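Local coordinates for putative SAM-dependent O-methyltranferase (Podospora anserina, PDB 4YMH), which transfers methyl groups from S-adenosylmethionine to oxygen atoms of its substrates, as a member of the cation-dependent O-methyltransferase family, at the interface of chains A and B. Residues are numbered along the deposited sequence; one frame, centred on the assembly and turned at random. Chains: chain A/B, Putative SAM-dependent O-methyltranferase.

Contact 1 and contact 2 belong to the same two-fold symmetric interface, the centres of their C-alpha atoms lying about 21 Å apart. Helix 51-64 takes part in both: chain A lends A:Leu52 from its start to contact 1, where it faces strand 217-222 of chain B. In contact 2 B:Phe59 and B:Asp63, from the last turns of the B helix, meet strands 167-171 and 228-233 of chain A, with A:Arg64 at the end of A's own helix 51-64 alongside. Because the chains are copies, each patch has a twin with the roles exchanged, and the pairing may correspond to the dimer common in this methyltransferase family.

Contact 1: the interface of chains A and B. Residues chain A 20, 23-24, 52; chain B 219-221.
A:Ser24 meets strand 217-222 of chain B through its hydroxyl, which forms the polar core of the contact. The backbone N-H of B:Leu221 gives a hydrogen bond to A:Ser24 OG, 2.8 Å from B:Leu221 N and nearly straight, at 165° at the hydrogen. The same hydroxyl is itself a donor within chain A, with A:Ser24 OG 2.7 Å from the carbonyl A:Cys20 O near the end of helix 10-22. It reaches that oxygen from a position tilted 31° from the carbonyl plane. Serine suits this place because one small group can accept from the strand and donate to the helix at once. With OG beside its own backbone N and opposite the carbonyl carbon (chi1 -54°), the hydroxyl is placed to serve both partners, and the two bonds restrict its rotation.

Apolar contacts flank this pair of bonds. One methyl of B:Leu220, CD1, lies 3.9 Å from A:Ser24 CB and about as near to OG, packing over both and helping to shield the hydroxyl. B:Leu221 directs its branch point toward the cysteine, B:Leu221 CG standing 4.0 Å from A:Cys20 SG; a thiol is compact and only weakly polar, so it tolerates an aliphatic neighbour.

The backbone carbonyls make looser contacts. A:Cys20 CB approaches B:Leu221 O at 3.5 Å, and A:Leu52 brings CD1 toward the same oxygen from further off. At the other end B:Val219, beta-branched and at home in a strand, brings CG1 within 3.8 Å of A:Asn23 O.

The site joins the end of an N-terminal helix and the loop after it to strand 217-222 of the partner, and so probably helps fix how the two subunits are set together.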
ATOM      1  N   CYS A  20      14.425   1.574  -0.591  1.00 17.48           N
ATOM      2  CA  CYS A  20      13.292   1.092   0.197  1.00 17.95           C
ATOM      3  C   CYS A  20      13.665  -0.140   1.019  1.00 23.94           C
ATOM      4  O   CYS A  20      13.269  -0.257   2.185  1.00 20.81           O
ATOM      5  CB  CYS A  20      12.097   0.779  -0.703  1.00 17.31           C
ATOM      6  SG  CYS A  20      11.372   2.265  -1.431  1.00 20.39           S
ATOM      7  N   ASN A  23      15.826   0.809   3.977  1.00 23.88           N
ATOM      8  CA  ASN A  23      15.054   1.556   4.945  1.00 23.20           C
ATOM      9  C   ASN A  23      13.753   0.896   5.409  1.00 21.47           C
ATOM     10  O   ASN A  23      12.891   1.502   5.953  1.00 20.78           O
ATOM     11  CB  ASN A  23      14.869   2.982   4.463  1.00 23.44           C
ATOM     12  CG  ASN A  23      16.151   3.765   4.476  1.00 31.03           C
ATOM     13  OD1 ASN A  23      16.596   4.170   5.506  1.00 33.97           O
ATOM     14  ND2 ASN A  23      16.733   3.974   3.330  1.00 27.17           N
ATOM     15  N   SER A  24      13.662  -0.388   5.184  1.00 20.96           N
ATOM     16  CA  SER A  24      12.568  -1.200   5.700  1.00 19.69           C
ATOM     17  C   SER A  24      13.180  -2.367   6.454  1.00 21.72           C
ATOM     18  O   SER A  24      14.297  -2.794   6.144  1.00 21.45           O
ATOM     19  CB  SER A  24      11.660  -1.724   4.587  1.00 18.53           C
ATOM     20  OG  SER A  24      11.187  -0.668   3.788  1.00 18.28           O
ATOM     21  N   LEU A  52      11.746  -6.909  -1.063  1.00 23.43           N
ATOM     22  CA  LEU A  52      10.948  -5.813  -0.517  1.00 20.09           C
ATOM     23  C   LEU A  52       9.489  -6.257  -0.382  1.00 20.77           C
ATOM     24  O   LEU A  52       8.835  -5.991   0.632  1.00 21.21           O
ATOM     25  CB  LEU A  52      11.058  -4.563  -1.405  1.00 21.12           C
ATOM     26  CG  LEU A  52      10.299  -3.320  -0.932  1.00 22.02           C
ATOM     27  CD1 LEU A  52      10.779  -2.894   0.460  1.00 19.56           C
ATOM     28  CD2 LEU A  52      10.472  -2.175  -1.945  1.00 22.42           C
TER
ATOM     29  N   VAL B 219       8.999  -1.137  10.557  1.00 14.24           N
ATOM     30  CA  VAL B 219       9.018  -0.055   9.575  1.00 15.50           C
ATOM     31  C   VAL B 219       9.002  -0.615   8.157  1.00 16.03           C
ATOM     32  O   VAL B 219       9.735  -1.563   7.839  1.00 16.92           O
ATOM     33  CB  VAL B 219      10.263   0.825   9.745  1.00 17.66           C
ATOM     34  CG1 VAL B 219      10.272   1.953   8.708  1.00 17.44           C
ATOM     35  CG2 VAL B 219      10.343   1.396  11.178  1.00 19.04           C
ATOM     36  N   LEU B 220       8.167  -0.036   7.306  1.00 15.18           N
ATOM     37  CA  LEU B 220       8.157  -0.433   5.895  1.00 17.36           C
ATOM     38  C   LEU B 220       8.057   0.806   5.012  1.00 18.24           C
ATOM     39  O   LEU B 220       7.084   1.552   5.105  1.00 14.02           O
ATOM     40  CB  LEU B 220       6.993  -1.373   5.606  1.00 19.68           C
ATOM     41  CG  LEU B 220       6.806  -1.737   4.125  1.00 19.84           C
ATOM     42  CD1 LEU B 220       7.940  -2.652   3.649  1.00 22.17           C
ATOM     43  CD2 LEU B 220       5.441  -2.375   3.887  1.00 18.62           C
ATOM     44  N   LEU B 221       9.064   1.052   4.185  1.00 14.08           N
ATOM     45  CA  LEU B 221       8.984   2.183   3.253  1.00 14.23           C
ATOM     46  C   LEU B 221       8.482   1.645   1.920  1.00 17.73           C
ATOM     47  O   LEU B 221       9.175   0.891   1.260  1.00 15.86           O
ATOM     48  CB  LEU B 221      10.346   2.883   3.118  1.00 17.51           C
ATOM     49  CG  LEU B 221      10.499   3.984   2.060  1.00 21.36           C
ATOM     50  CD1 LEU B 221       9.289   4.942   2.044  1.00 19.81           C
ATOM     51  CD2 LEU B 221      11.799   4.755   2.277  1.00 18.84           C
TER

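Contact 2: the interface of chains A and B. Residues chain A 64, 166, 168, 230-232; chain B 59, 63.
B:Asp63 and A:Arg64 meet end-on in a two-pronged salt bridge, NH1 and NH2 each facing one carboxylate oxygen. A:Arg64 NH1 lies 2.7 Å from B:Asp63 OD2 and NH2 donates to OD1, both on the syn side of the carboxylate. The two flat groups are nearly coplanar, 17° apart, and the NH1 bond is almost straight. A bend at chi3 (63°) turns the guanidinium toward the acid, while the methyl A:Ile168 CG2 covers one face, 3.5 Å above the plane, and helps fix its orientation.

The tight apolar part centres on B:Phe59. A:Arg232 runs antiparallel to it, laying the methylene CD over the rim of one ring face, with A:Arg232 CG 3.7 Å from B:Phe59 CE2. A:Gln230 packs CB against B:Phe59 CZ, and its amide oxygen OE1 touches the ring's rim at CE1, the two planes 53° apart. Long side chains suit this surface: their methylenes pack while their polar ends reach further.

On the looser side, water takes over. A:Arg232 NE is 2.8 Å from water 1, which also bonds B:Asp63 OD1 and water 2; water 2 links A:Arg232 NH2 to the backbone B:Asp63 O. This arginine's polar link to the carboxylate thus runs through solvent, though its guanidinium face lies over B:Asp63 N, and its charge may reinforce the acid's ionised form.

Together, packing and charge pairing probably hold the end of helix 51-64 against the partner's strands and its matching helix, favouring this pairing of subunits.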
ATOM      1  N   ARG A  64      -2.313  -6.810  10.288  1.00 21.96           N
ATOM      2  CA  ARG A  64      -3.732  -7.171  10.199  1.00 23.27           C
ATOM      3  C   ARG A  64      -4.097  -8.364  11.079  1.00 26.08           C
ATOM      4  O   ARG A  64      -5.276  -8.582  11.391  1.00 23.31           O
ATOM      5  CB  ARG A  64      -4.119  -7.488   8.749  1.00 21.82           C
ATOM      6  CG  ARG A  64      -3.804  -6.392   7.736  1.00 20.54           C
ATOM      7  CD  ARG A  64      -4.374  -6.763   6.365  1.00 15.26           C
ATOM      8  NE  ARG A  64      -5.826  -6.875   6.384  1.00 20.19           N
ATOM      9  CZ  ARG A  64      -6.642  -5.880   6.034  1.00 17.58           C
ATOM     10  NH1 ARG A  64      -6.132  -4.718   5.648  1.00 18.45           N
ATOM     11  NH2 ARG A  64      -7.952  -6.039   6.085  1.00 18.03           N
ATOM     12  N   ASN A 166     -14.225  -8.594   7.486  1.00 21.39           N
ATOM     13  CA  ASN A 166     -13.189  -7.573   7.554  1.00 23.71           C
ATOM     14  C   ASN A 166     -11.918  -7.948   6.798  1.00 22.83           C
ATOM     15  O   ASN A 166     -10.872  -7.313   6.955  1.00 22.38           O
ATOM     16  CB  ASN A 166     -12.848  -7.273   9.016  1.00 38.24           C
ATOM     17  CG  ASN A 166     -14.020  -6.673   9.778  1.00 48.24           C
ATOM     18  OD1 ASN A 166     -14.759  -5.833   9.255  1.00 52.09           O
ATOM     19  ND2 ASN A 166     -14.197  -7.105  11.022  1.00 51.65           N
ATOM     20  N   ILE A 168      -9.317  -8.885   3.443  1.00 21.09           N
ATOM     21  CA  ILE A 168      -8.879  -8.204   2.235  1.00 18.34           C
ATOM     22  C   ILE A 168      -8.338  -9.205   1.224  1.00 18.64           C
ATOM     23  O   ILE A 168      -7.732 -10.223   1.581  1.00 20.78           O
ATOM     24  CB  ILE A 168      -7.801  -7.140   2.549  1.00 17.60           C
ATOM     25  CG1 ILE A 168      -7.638  -6.158   1.394  1.00 22.40           C
ATOM     26  CG2 ILE A 168      -6.471  -7.786   2.943  1.00 20.47           C
ATOM     27  CD1 ILE A 168      -6.734  -4.987   1.753  1.00 20.76           C
ATOM     28  N   GLN A 230      -6.337  -4.085  -4.240  1.00 16.28           N
ATOM     29  CA  GLN A 230      -6.918  -4.359  -2.922  1.00 15.43           C
ATOM     30  C   GLN A 230      -8.425  -4.452  -3.062  1.00 17.62           C
ATOM     31  O   GLN A 230      -9.059  -3.567  -3.649  1.00 15.97           O
ATOM     32  CB  GLN A 230      -6.563  -3.248  -1.912  1.00 13.63           C
ATOM     33  CG  GLN A 230      -5.063  -3.055  -1.732  1.00 21.52           C
ATOM     34  CD  GLN A 230      -4.712  -2.007  -0.694  1.00 24.93           C
ATOM     35  OE1 GLN A 230      -5.579  -1.314  -0.163  1.00 25.66           O
ATOM     36  NE2 GLN A 230      -3.431  -1.900  -0.389  1.00 24.35           N
ATOM     37  N   ILE A 231      -9.009  -5.504  -2.511  1.00 18.06           N
ATOM     38  CA  ILE A 231     -10.452  -5.700  -2.600  1.00 16.29           C
ATOM     39  C   ILE A 231     -11.011  -5.935  -1.204  1.00 19.48           C
ATOM     40  O   ILE A 231     -10.471  -6.748  -0.453  1.00 17.93           O
ATOM     41  CB  ILE A 231     -10.816  -6.893  -3.509  1.00 18.41           C
ATOM     42  CG1 ILE A 231     -10.197  -6.727  -4.906  1.00 16.19           C
ATOM     43  CG2 ILE A 231     -12.328  -7.048  -3.595  1.00 19.01           C
ATOM     44  CD1 ILE A 231     -10.378  -7.963  -5.811  1.00 15.26           C
ATOM     45  N   ARG A 232     -12.082  -5.227  -0.851  1.00 17.32           N
ATOM     46  CA  ARG A 232     -12.755  -5.505   0.424  1.00 17.57           C
ATOM     47  C   ARG A 232     -14.252  -5.556   0.193  1.00 19.12           C
ATOM     48  O   ARG A 232     -14.739  -5.059  -0.813  1.00 18.08           O
ATOM     49  CB  ARG A 232     -12.417  -4.440   1.484  1.00 19.65           C
ATOM     50  CG  ARG A 232     -12.944  -3.049   1.159  1.00 19.20           C
ATOM     51  CD  ARG A 232     -12.622  -1.997   2.242  1.00 22.26           C
ATOM     52  NE  ARG A 232     -13.373  -2.223   3.481  1.00 23.03           N
ATOM     53  CZ  ARG A 232     -14.548  -1.661   3.773  1.00 24.55           C
ATOM     54  NH1 ARG A 232     -15.130  -0.816   2.921  1.00 27.84           N
ATOM     55  NH2 ARG A 232     -15.148  -1.945   4.920  1.00 28.48           N
TER
ATOM     56  N   PHE B  59     -10.393   4.218   1.306  1.00 16.15           N
ATOM     57  CA  PHE B  59     -10.284   2.755   1.411  1.00 14.95           C
ATOM     58  C   PHE B  59      -9.614   2.334   2.720  1.00 16.55           C
ATOM     59  O   PHE B  59     -10.106   1.446   3.427  1.00 15.39           O
ATOM     60  CB  PHE B  59      -9.488   2.185   0.205  1.00 14.00           C
ATOM     61  CG  PHE B  59      -9.485   0.673   0.133  1.00 15.65           C
ATOM     62  CD1 PHE B  59      -8.648  -0.081   0.953  1.00 19.37           C
ATOM     63  CD2 PHE B  59     -10.322   0.007  -0.753  1.00 20.88           C
ATOM     64  CE1 PHE B  59      -8.648  -1.484   0.889  1.00 20.74           C
ATOM     65  CE2 PHE B  59     -10.319  -1.384  -0.827  1.00 21.44           C
ATOM     66  CZ  PHE B  59      -9.486  -2.125  -0.001  1.00 19.68           C
ATOM     67  N   ASP B  63     -11.393   0.245   5.693  1.00 17.59           N
ATOM     68  CA  ASP B  63     -10.824  -1.074   5.963  1.00 18.14           C
ATOM     69  C   ASP B  63     -10.395  -1.220   7.430  1.00 17.13           C
ATOM     70  O   ASP B  63     -10.811  -2.149   8.128  1.00 19.43           O
ATOM     71  CB  ASP B  63      -9.641  -1.302   5.013  1.00 17.46           C
ATOM     72  CG  ASP B  63      -8.960  -2.655   5.193  1.00 19.85           C
ATOM     73  OD1 ASP B  63      -9.603  -3.626   5.636  1.00 20.69           O
ATOM     74  OD2 ASP B  63      -7.760  -2.742   4.847  1.00 19.87           O
TER
HETATM   75  O   HOH W   1     -12.175  -4.270   5.011  1.00 31.64           O
HETATM   76  O   HOH W   2     -13.482  -3.599   7.146  1.00 36.37           O